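Local coordinates for beta-N-acetylglucosaminidase Nag2 (Vibrio harveyi, PDB 6EZS), which probably hydrolyses terminal non-reducing N-acetyl-D-hexosamine residues of N-acetyl-beta-D-hexosaminides, as a member of glycosyl hydrolase family 20, at residues A436-N441 and W487-H492; D390-R395 and W444-A449. All coordinates share one frame; numbering follows the deposited sequence. Where two conformers were deposited one is given.

Interaction 1 of 2, residues A436-N441 and W487-H492. With NAG (2-acetamido-2-deoxy-beta-D-glucopyranose), chain C.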
loop_
_atom_site.group_PDB
_atom_site.type_symbol
_atom_site.label_atom_id
_atom_site.label_comp_id
_atom_site.label_asym_id
_atom_site.label_seq_id
_atom_site.Cartn_x
_atom_site.Cartn_y
_atom_site.Cartn_z
ATOM N N ALA A 436 -0.257 -3.892 15.592
ATOM C CA ALA A 436 0.774 -3.891 16.637
ATOM C C ALA A 436 1.902 -2.865 16.384
ATOM O O ALA A 436 3.086 -3.134 16.621
ATOM C CB ALA A 436 1.336 -5.294 16.807
ATOM N N ASP A 437 1.508 -1.690 15.894
ATOM C CA ASP A 437 2.398 -0.545 15.786
ATOM C C ASP A 437 2.780 -0.084 17.189
ATOM O O ASP A 437 1.982 -0.204 18.136
ATOM C CB ASP A 437 1.719 0.637 15.076
ATOM C CG ASP A 437 1.319 0.327 13.645
ATOM O OD1 ASP A 437 0.276 -0.353 13.459
ATOM O OD2 ASP A 437 2.034 0.781 12.714
ATOM N N GLU A 438 4.000 0.439 17.298
ATOM C CA GLU A 438 4.489 1.090 18.520
ATOM C C GLU A 438 3.502 2.179 18.946
ATOM O O GLU A 438 3.064 2.988 18.121
ATOM C CB GLU A 438 5.936 1.631 18.312
ATOM C CG GLU A 438 6.228 3.112 18.558
ATOM C CD GLU A 438 7.565 3.545 17.971
ATOM O OE1 GLU A 438 7.972 2.991 16.924
ATOM O OE2 GLU A 438 8.215 4.439 18.552
ATOM N N VAL A 439 3.151 2.197 20.217
ATOM C CA VAL A 439 2.247 3.226 20.725
ATOM C C VAL A 439 3.038 4.521 20.953
ATOM O O VAL A 439 4.253 4.493 21.102
ATOM C CB VAL A 439 1.460 2.787 21.972
ATOM C CG1 VAL A 439 0.483 1.677 21.607
ATOM C CG2 VAL A 439 2.367 2.369 23.121
ATOM N N PRO A 440 2.358 5.663 20.917
ATOM C CA PRO A 440 3.056 6.904 21.181
ATOM C C PRO A 440 3.633 6.941 22.583
ATOM O O PRO A 440 3.073 6.337 23.502
ATOM C CB PRO A 440 1.953 7.964 21.023
ATOM C CG PRO A 440 0.961 7.334 20.104
ATOM C CD PRO A 440 0.959 5.894 20.520
ATOM N N ASN A 441 4.744 7.650 22.739
ATOM C CA ASN A 441 5.396 7.793 24.041
ATOM C C ASN A 441 4.501 8.454 25.123
ATOM O O ASN A 441 3.887 9.519 24.913
ATOM C CB ASN A 441 6.726 8.548 23.901
ATOM C CG ASN A 441 7.675 8.259 25.059
ATOM O OD1 ASN A 441 7.570 8.862 26.147
ATOM N ND2 ASN A 441 8.594 7.314 24.844
ATOM N N TRP A 487 3.340 -6.017 12.650
ATOM C CA TRP A 487 4.509 -5.239 12.249
ATOM C C TRP A 487 5.600 -5.432 13.287
ATOM O O TRP A 487 5.325 -5.738 14.441
ATOM C CB TRP A 487 4.191 -3.762 12.144
ATOM C CG TRP A 487 3.160 -3.384 11.118
ATOM C CD1 TRP A 487 1.966 -2.750 11.360
ATOM C CD2 TRP A 487 3.226 -3.578 9.697
ATOM N NE1 TRP A 487 1.282 -2.559 10.188
ATOM C CE2 TRP A 487 2.027 -3.055 9.149
ATOM C CE3 TRP A 487 4.183 -4.148 8.827
ATOM C CZ2 TRP A 487 1.754 -3.079 7.787
ATOM C CZ3 TRP A 487 3.906 -4.199 7.463
ATOM C CH2 TRP A 487 2.695 -3.664 6.957
ATOM N N GLU A 488 6.840 -5.221 12.859
ATOM C CA GLU A 488 8.041 -5.649 13.619
ATOM C C GLU A 488 8.182 -5.311 15.101
ATOM O O GLU A 488 8.884 -6.010 15.830
ATOM C CB GLU A 488 9.306 -5.250 12.909
ATOM C CG GLU A 488 9.328 -3.834 12.407
ATOM C CD GLU A 488 10.733 -3.396 12.137
ATOM O OE1 GLU A 488 10.975 -2.178 12.337
ATOM O OE2 GLU A 488 11.570 -4.276 11.761
ATOM N N GLU A 489 7.532 -4.241 15.522
ATOM C CA GLU A 489 7.571 -3.796 16.906
ATOM C C GLU A 489 6.981 -4.806 17.893
ATOM O O GLU A 489 7.381 -4.853 19.064
ATOM C CB GLU A 489 6.784 -2.495 17.047
ATOM C CG GLU A 489 7.533 -1.434 17.794
ATOM C CD GLU A 489 8.409 -0.592 16.877
ATOM O OE1 GLU A 489 7.883 0.054 15.928
ATOM O OE2 GLU A 489 9.631 -0.559 17.115
ATOM N N ALA A 490 6.001 -5.571 17.405
ATOM C CA ALA A 490 5.339 -6.630 18.160
ATOM C C ALA A 490 6.282 -7.650 18.769
ATOM O O ALA A 490 5.940 -8.253 19.767
ATOM C CB ALA A 490 4.344 -7.347 17.266
ATOM N N GLN A 491 7.442 -7.850 18.144
ATOM C CA GLN A 491 8.469 -8.792 18.617
ATOM C C GLN A 491 9.136 -8.417 19.944
ATOM O O GLN A 491 9.636 -9.295 20.653
ATOM C CB GLN A 491 9.546 -8.998 17.529
ATOM C CG GLN A 491 10.960 -8.623 17.963
ATOM C CD GLN A 491 11.854 -8.176 16.839
ATOM O OE1 GLN A 491 12.997 -8.615 16.768
ATOM N NE2 GLN A 491 11.367 -7.265 15.980
ATOM N N HIS A 492 9.188 -7.124 20.246
ATOM C CA HIS A 492 9.852 -6.644 21.456
ATOM C C HIS A 492 8.925 -6.810 22.633
ATOM O O HIS A 492 7.715 -6.756 22.481
ATOM C CB HIS A 492 10.300 -5.200 21.294
ATOM C CG HIS A 492 11.290 -5.023 20.189
ATOM N ND1 HIS A 492 11.227 -3.984 19.284
ATOM C CD2 HIS A 492 12.332 -5.796 19.803
ATOM C CE1 HIS A 492 12.205 -4.108 18.405
ATOM N NE2 HIS A 492 12.884 -5.205 18.692
HETATM C C1 NAG C . 5.249 3.473 7.085
HETATM C C2 NAG C . 4.057 3.495 8.074
HETATM C C3 NAG C . 2.759 4.052 7.485
HETATM C C4 NAG C . 2.986 5.300 6.660
HETATM C C5 NAG C . 4.241 5.153 5.810
HETATM C C6 NAG C . 4.587 6.427 5.042
HETATM C C7 NAG C . 3.737 1.649 9.730
HETATM C C8 NAG C . 3.385 0.193 9.810
HETATM N N2 NAG C . 3.786 2.094 8.478
HETATM O O1 NAG C . 6.471 3.113 7.712
HETATM O O3 NAG C . 1.848 4.371 8.531
HETATM O O4 NAG C . 1.820 5.469 5.855
HETATM O O5 NAG C . 5.304 4.829 6.695
HETATM O O6 NAG C . 5.521 6.090 4.013
HETATM O O7 NAG C . 3.936 2.336 10.726
HETATM O O HOH W 1 -0.383 -0.014 10.516
#

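Interaction 2 of 2, residues D390-R395 and W444-A449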
loop_
_atom_site.group_PDB
_atom_site.type_symbol
_atom_site.label_atom_id
_atom_site.label_comp_id
_atom_site.label_asym_id
_atom_site.label_seq_id
_atom_site.Cartn_x
_atom_site.Cartn_y
_atom_site.Cartn_z
ATOM N N ASP A 390 -9.317 10.025 31.363
ATOM C CA ASP A 390 -7.956 10.040 30.818
ATOM C C ASP A 390 -7.567 11.471 30.442
ATOM O O ASP A 390 -8.278 12.135 29.684
ATOM C CB ASP A 390 -7.867 9.121 29.587
ATOM C CG ASP A 390 -6.438 8.958 29.054
ATOM O OD1 ASP A 390 -5.486 8.915 29.856
ATOM O OD2 ASP A 390 -6.273 8.863 27.815
ATOM N N THR A 391 -6.453 11.932 31.010
ATOM C CA THR A 391 -5.918 13.284 30.771
ATOM C C THR A 391 -4.546 13.248 30.090
ATOM O O THR A 391 -3.899 14.288 29.941
ATOM C CB THR A 391 -5.775 14.068 32.096
ATOM O OG1 THR A 391 -4.876 13.373 32.973
ATOM C CG2 THR A 391 -7.127 14.229 32.785
ATOM N N THR A 392 -4.127 12.058 29.659
ATOM C CA THR A 392 -2.790 11.829 29.128
ATOM C C THR A 392 -2.540 12.647 27.868
ATOM O O THR A 392 -3.324 12.589 26.923
ATOM C CB THR A 392 -2.584 10.343 28.774
ATOM O OG1 THR A 392 -2.882 9.524 29.910
ATOM C CG2 THR A 392 -1.147 10.076 28.332
ATOM N N GLU A 393 -1.441 13.392 27.871
ATOM C CA GLU A 393 -1.005 14.165 26.715
ATOM C C GLU A 393 0.051 13.344 25.984
ATOM O O GLU A 393 1.076 12.973 26.568
ATOM C CB GLU A 393 -0.429 15.518 27.139
ATOM C CG GLU A 393 -1.358 16.324 28.042
ATOM C CD GLU A 393 -0.954 17.789 28.189
ATOM O OE1 GLU A 393 -1.871 18.640 28.231
ATOM O OE2 GLU A 393 0.264 18.096 28.274
ATOM N N TYR A 394 -0.228 13.052 24.716
ATOM C CA TYR A 394 0.685 12.322 23.858
ATOM C C TYR A 394 0.483 12.740 22.410
ATOM O O TYR A 394 -0.587 13.229 22.033
ATOM C CB TYR A 394 0.474 10.814 24.018
ATOM C CG TYR A 394 -0.892 10.291 23.590
ATOM C CD1 TYR A 394 -1.123 9.874 22.275
ATOM C CD2 TYR A 394 -1.943 10.176 24.508
ATOM C CE1 TYR A 394 -2.362 9.385 21.881
ATOM C CE2 TYR A 394 -3.187 9.673 24.125
ATOM C CZ TYR A 394 -3.384 9.278 22.812
ATOM O OH TYR A 394 -4.592 8.781 22.414
ATOM N N ARG A 395 1.515 12.557 21.597
ATOM C CA ARG A 395 1.380 12.776 20.167
ATOM C C ARG A 395 1.888 11.585 19.359
ATOM O O ARG A 395 3.005 11.121 19.550
ATOM C CB ARG A 395 2.075 14.070 19.731
ATOM C CG ARG A 395 1.573 14.537 18.365
ATOM C CD ARG A 395 2.035 15.939 18.007
ATOM N NE ARG A 395 3.441 15.947 17.604
ATOM C CZ ARG A 395 4.476 16.324 18.357
ATOM N NH1 ARG A 395 5.702 16.265 17.835
ATOM N NH2 ARG A 395 4.317 16.772 19.605
ATOM N N TRP A 444 -1.435 6.286 27.910
ATOM C CA TRP A 444 -2.050 5.611 29.098
ATOM C C TRP A 444 -1.466 6.005 30.466
ATOM O O TRP A 444 -1.875 5.467 31.495
ATOM C CB TRP A 444 -2.002 4.074 28.963
ATOM C CG TRP A 444 -2.495 3.578 27.654
ATOM C CD1 TRP A 444 -3.544 4.064 26.951
ATOM C CD2 TRP A 444 -1.949 2.512 26.878
ATOM N NE1 TRP A 444 -3.683 3.384 25.774
ATOM C CE2 TRP A 444 -2.724 2.412 25.709
ATOM C CE3 TRP A 444 -0.869 1.635 27.051
ATOM C CZ2 TRP A 444 -2.474 1.463 24.719
ATOM C CZ3 TRP A 444 -0.615 0.686 26.064
ATOM C CH2 TRP A 444 -1.421 0.609 24.909
ATOM N N SER A 445 -0.548 6.964 30.470
ATOM C CA SER A 445 0.255 7.291 31.637
ATOM C C SER A 445 -0.556 7.940 32.748
ATOM O O SER A 445 -0.246 7.742 33.918
ATOM C CB SER A 445 1.376 8.227 31.220
ATOM O OG SER A 445 2.325 8.332 32.245
ATOM N N LYS A 446 -1.570 8.721 32.357
ATOM C CA LYS A 446 -2.502 9.402 33.271
ATOM C C LYS A 446 -3.919 8.821 33.212
ATOM O O LYS A 446 -4.878 9.500 33.570
ATOM C CB LYS A 446 -2.593 10.900 32.926
ATOM C CG LYS A 446 -1.274 11.650 32.846
ATOM C CD LYS A 446 -0.632 11.794 34.210
ATOM C CE LYS A 446 0.685 12.553 34.115
ATOM N NZ LYS A 446 1.277 12.773 35.469
ATOM N N SER A 447 -4.058 7.585 32.743
ATOM C CA SER A 447 -5.362 6.914 32.674
ATOM C C SER A 447 -5.609 6.211 34.009
ATOM O O SER A 447 -4.811 5.357 34.402
ATOM C CB SER A 447 -5.388 5.901 31.514
ATOM O OG SER A 447 -6.426 4.944 31.645
ATOM N N PRO A 448 -6.691 6.580 34.725
ATOM C CA PRO A 448 -7.021 5.871 35.979
ATOM C C PRO A 448 -7.295 4.381 35.786
ATOM O O PRO A 448 -6.744 3.559 36.515
ATOM C CB PRO A 448 -8.280 6.599 36.476
ATOM C CG PRO A 448 -8.174 7.969 35.903
ATOM C CD PRO A 448 -7.511 7.800 34.563
ATOM N N ALA A 449 -8.122 4.046 34.800
ATOM C CA ALA A 449 -8.405 2.645 34.471
ATOM C C ALA A 449 -7.133 1.817 34.219
ATOM O O ALA A 449 -7.028 0.680 34.689
ATOM C CB ALA A 449 -9.338 2.560 33.280
HETATM O O HOH W 2 -4.019 7.308 27.204
#

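Interaction 1 of 2, residues A436-N441 and W487-H492
Ala436 and Ala490 bring the two backbones together, their CA atoms 5.5 Å apart, where the irregular chain leaving strand 431-435 meets the 3-10 turn of 488-491 that follows strand 483-487. No hydrogen bond joins the segments directly; the apolar contact between them is Ala436 CB to Ala490 CB at 3.7 Å. Farther along, Glu489 bends at its second torsion (chi2 88°) and lays CG against CB of Glu438, 3.5 Å away. The two carboxylates, turned 74° to each other, also come close in the given conformer without bonding, but Glu438 was modelled in two conformers and this approach is doubtful. Asp437 and Trp487 run side by side toward the sugar, and OD1 of Asp437 sits at the indole edge, 3.6 Å from Trp487 CD1. A water lies within hydrogen-bonding distance of Asp437 OD1 and takes a weak bond from Trp487 NE1, whose stronger partner is Glu367. The acetamido methyl C8 of N-acetylglucosamine lies over one indole face, 3.5 Å from Trp487 NE1, and the sugar's O7 is 3.2 Å from Asp437 OD2. Asp437 followed by Glu438, the predicted proton donor, is the Asp-Glu pair of family 20 active sites, set at the C-terminal strand ends of a TIM barrel.

Interaction 2 of 2, residues D390-R395 and W444-A449
Thr392 lies across the start of the Lys446 side chain, its OG1 3.3 Å from Lys446 CB, and its methyl CG2 packs against the backbone of the neighbouring turn, 3.8 Å from Trp444 N. The first torsion (chi1 -54°) sets OG1 beside the threonine's own backbone N and turns it to the amide of Lys446, whose N donates to Thr392 OG1 over 2.9 Å with an N-H...O angle of 147°. The same hydroxyl donates a hydrogen bond to Asp390 OD1 at 2.7 Å, on the syn side of the carboxylate and 19° out of its plane. One threonine oxygen thus acts as acceptor across the contact and donor within its own loop, bridging the aspartate and the turn. Asp390 OD1 also rests against Ser447 CB at 3.4 Å. The other carboxylate oxygen, OD2, takes a bond from a water that in turn accepts from Trp444 N at 2.9 Å, so the aspartate reaches both ends of the turn. Thr391 adds OG1 against Lys446 CB, while the lysine chain bends at chi2 and carries its amine away. Ser447 OG caps Cys450 N and is also hydrogen-bonded to Glu387, its strongest polar partner. The result is a type I beta turn, Trp444 to Ser447, gripped by a neighbouring loop and leading into the N-cap of helix 448-457, on the periphery of the catalytic domain.

How the interactions relate
Both interactions draw on the loop that runs from strand 431-435 to helix 448-457: interaction 1 uses its beginning, beside the sugar, and interaction 2 its end, where the helix starts. Their centres are 18 Å apart, and the segments alternate along the chain. Interaction 1 is largely buried and combines apolar packing with a cluster of acidic side chains, of which Asp437 reaches the sugar; interaction 2 is partly exposed and relies on a hydroxyl, a carboxylate and a water to hold backbone amides. Packing bridges the two. Pro440 meets Tyr394 and Arg395, with Pro440 CB 3.6 Å from Arg395 O, and Val439 CG1 touches the Trp444 ring at CH2, 4.0 Å away.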